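Local atomic coordinates of extracellular protein 11-1 (Passalora fulva, PDB entry 6ZUS), a protein that is a secreted, zinc-binding fungal avirulence effector of a structurally conserved family, probably acting in the host plant, where resistance proteins can sense such effectors. Residues V9-V14 and R107-R112. Sequence-based numbering, arbitrary orientation.
Sequences VALKWV and RVLGRR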
loop_
_atom_site.group_PDB
_atom_site.type_symbol
_atom_site.label_atom_id
_atom_site.label_comp_id
_atom_site.label_asym_id
_atom_site.label_seq_id
_atom_site.Cartn_x
_atom_site.Cartn_y
_atom_site.Cartn_z
ATOM N N VAL A 9 -5.917 -7.870 2.883
ATOM C CA VAL A 9 -4.818 -7.392 1.997
ATOM C C VAL A 9 -3.927 -6.453 2.826
ATOM O O VAL A 9 -4.445 -5.452 3.370
ATOM C CB VAL A 9 -5.331 -6.719 0.708
ATOM C CG1 VAL A 9 -4.153 -6.269 -0.147
ATOM C CG2 VAL A 9 -6.248 -7.633 -0.100
ATOM N N ALA A 10 -2.635 -6.804 2.963
ATOM C CA ALA A 10 -1.568 -5.971 3.549
ATOM C C ALA A 10 -1.143 -4.968 2.465
ATOM O O ALA A 10 -0.633 -5.405 1.447
ATOM C CB ALA A 10 -0.409 -6.811 4.008
ATOM N N LEU A 11 -1.387 -3.687 2.690
ATOM C CA LEU A 11 -1.124 -2.574 1.713
ATOM C C LEU A 11 0.011 -1.706 2.244
ATOM O O LEU A 11 0.108 -1.470 3.491
ATOM C CB LEU A 11 -2.383 -1.728 1.540
ATOM C CG LEU A 11 -3.599 -2.452 0.952
ATOM C CD1 LEU A 11 -4.857 -1.695 1.261
ATOM C CD2 LEU A 11 -3.453 -2.635 -0.537
ATOM N N LYS A 12 0.790 -1.174 1.331
ATOM C CA LYS A 12 1.877 -0.238 1.708
ATOM C C LYS A 12 2.118 0.758 0.573
ATOM O O LYS A 12 2.210 0.343 -0.613
ATOM C CB LYS A 12 3.135 -1.007 2.107
ATOM C CG LYS A 12 4.263 -0.113 2.553
ATOM C CD LYS A 12 5.300 -0.835 3.329
ATOM C CE LYS A 12 6.337 -1.510 2.503
ATOM N NZ LYS A 12 7.614 -1.591 3.270
ATOM N N TRP A 13 2.086 2.014 0.968
ATOM C CA TRP A 13 2.350 3.205 0.126
ATOM C C TRP A 13 3.805 3.591 0.348
ATOM O O TRP A 13 4.247 3.698 1.522
ATOM C CB TRP A 13 1.409 4.308 0.536
ATOM C CG TRP A 13 1.531 5.537 -0.285
ATOM C CD1 TRP A 13 0.724 5.910 -1.322
ATOM C CD2 TRP A 13 2.459 6.616 -0.063
ATOM N NE1 TRP A 13 1.093 7.141 -1.769
ATOM C CE2 TRP A 13 2.169 7.597 -1.045
ATOM C CE3 TRP A 13 3.489 6.864 0.854
ATOM C CZ2 TRP A 13 2.874 8.792 -1.129
ATOM C CZ3 TRP A 13 4.208 8.045 0.756
ATOM C CH2 TRP A 13 3.898 8.981 -0.226
ATOM N N VAL A 14 4.567 3.775 -0.715
ATOM C CA VAL A 14 6.032 3.992 -0.600
ATOM C C VAL A 14 6.453 5.214 -1.415
ATOM O O VAL A 14 6.047 5.316 -2.582
ATOM C CB VAL A 14 6.844 2.742 -1.003
ATOM C CG1 VAL A 14 8.324 2.969 -0.714
ATOM C CG2 VAL A 14 6.351 1.453 -0.333
ATOM N N ARG A 107 -5.898 0.938 -7.509
ATOM C CA ARG A 107 -7.110 1.806 -7.348
ATOM C C ARG A 107 -7.130 2.494 -5.978
ATOM O O ARG A 107 -7.416 3.693 -5.913
ATOM C CB ARG A 107 -8.408 1.032 -7.590
ATOM C CG ARG A 107 -8.553 0.576 -9.046
ATOM C CD ARG A 107 -9.987 0.165 -9.346
ATOM N NE ARG A 107 -10.487 -0.833 -8.398
ATOM C CZ ARG A 107 -10.338 -2.147 -8.525
ATOM N NH1 ARG A 107 -9.799 -2.651 -9.615
ATOM N NH2 ARG A 107 -10.809 -2.960 -7.590
ATOM N N VAL A 108 -6.818 1.767 -4.920
ATOM C CA VAL A 108 -6.966 2.258 -3.527
ATOM C C VAL A 108 -5.811 3.213 -3.175
ATOM O O VAL A 108 -6.085 4.233 -2.505
ATOM C CB VAL A 108 -7.076 1.040 -2.585
ATOM C CG1 VAL A 108 -6.838 1.405 -1.134
ATOM C CG2 VAL A 108 -8.432 0.365 -2.797
ATOM N N LEU A 109 -4.552 2.861 -3.487
ATOM C CA LEU A 109 -3.355 3.661 -3.143
ATOM C C LEU A 109 -3.034 4.666 -4.260
ATOM O O LEU A 109 -2.345 5.685 -3.961
ATOM C CB LEU A 109 -2.150 2.748 -2.849
ATOM C CG LEU A 109 -1.990 2.332 -1.383
ATOM C CD1 LEU A 109 -3.181 1.527 -0.897
ATOM C CD2 LEU A 109 -0.711 1.561 -1.116
ATOM N N GLY A 110 -3.422 4.399 -5.514
ATOM C CA GLY A 110 -3.238 5.368 -6.616
ATOM C C GLY A 110 -1.828 5.407 -7.152
ATOM O O GLY A 110 -1.464 6.411 -7.828
ATOM N N ARG A 111 -1.031 4.347 -6.901
ATOM C CA ARG A 111 0.375 4.254 -7.363
ATOM C C ARG A 111 0.596 2.847 -7.901
ATOM O O ARG A 111 -0.053 1.880 -7.414
ATOM C CB ARG A 111 1.367 4.535 -6.235
ATOM C CG ARG A 111 1.165 5.855 -5.501
ATOM C CD ARG A 111 1.421 7.033 -6.428
ATOM N NE ARG A 111 1.265 8.263 -5.682
ATOM C CZ ARG A 111 1.806 9.457 -5.973
ATOM N NH1 ARG A 111 2.531 9.664 -7.079
ATOM N NH2 ARG A 111 1.555 10.457 -5.133
ATOM N N ARG A 112 1.579 2.741 -8.790
ATOM C CA ARG A 112 1.964 1.463 -9.442
ATOM C C ARG A 112 2.365 0.404 -8.399
ATOM O O ARG A 112 3.269 0.682 -7.552
ATOM C CB ARG A 112 3.148 1.693 -10.362
ATOM C CG ARG A 112 3.488 0.445 -11.146
ATOM C CD ARG A 112 4.619 0.718 -12.105
ATOM N NE ARG A 112 5.107 -0.584 -12.550
ATOM C CZ ARG A 112 6.069 -0.767 -13.456
ATOM N NH1 ARG A 112 6.631 0.284 -14.037
ATOM N NH2 ARG A 112 6.465 -2.000 -13.763
HETATM O O HOH W 1 -0.857 8.082 -3.771
#
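L109, on the last turn of helix 101-109, drops its two methyl groups between L11 and W13 on strand 6-20. CD2 is the tightly packed branch: it presses on the peptide linking K12 to W13, 3.2 Å from K12 O, and also meets W13 CB at 3.8 Å. CD1 lies against L11 instead, 4.1 Å from its CB. Further along, L11 CD1 reaches V108 CG1 more loosely, at 4.4 Å. The side of R111, which is partly exposed, is looser and contains a bridging water. The W13 indole runs beside R111, NE1 3.9 Å from R111 CG, the two flat groups inclined by 72°. The water sits in the indole plane at its edge, accepting from W13 NE1 (2.9 Å) and R111 NE (2.9 Å) and donating to L109 O (2.8 Å). It thus bridges the strand to the carbonyl at the helix end and to the arginine that follows G110, the first residue to leave the helix, with positive phi. A zinc ion lies about 4 Å from the W13 side chain, near H15, a zinc ligand in a structure of this protein. The end of helix 101-109 packs on strand 6-20 of the four-stranded antiparallel sheet, between strands 71-86 and 127-138; W41 touches both leucines.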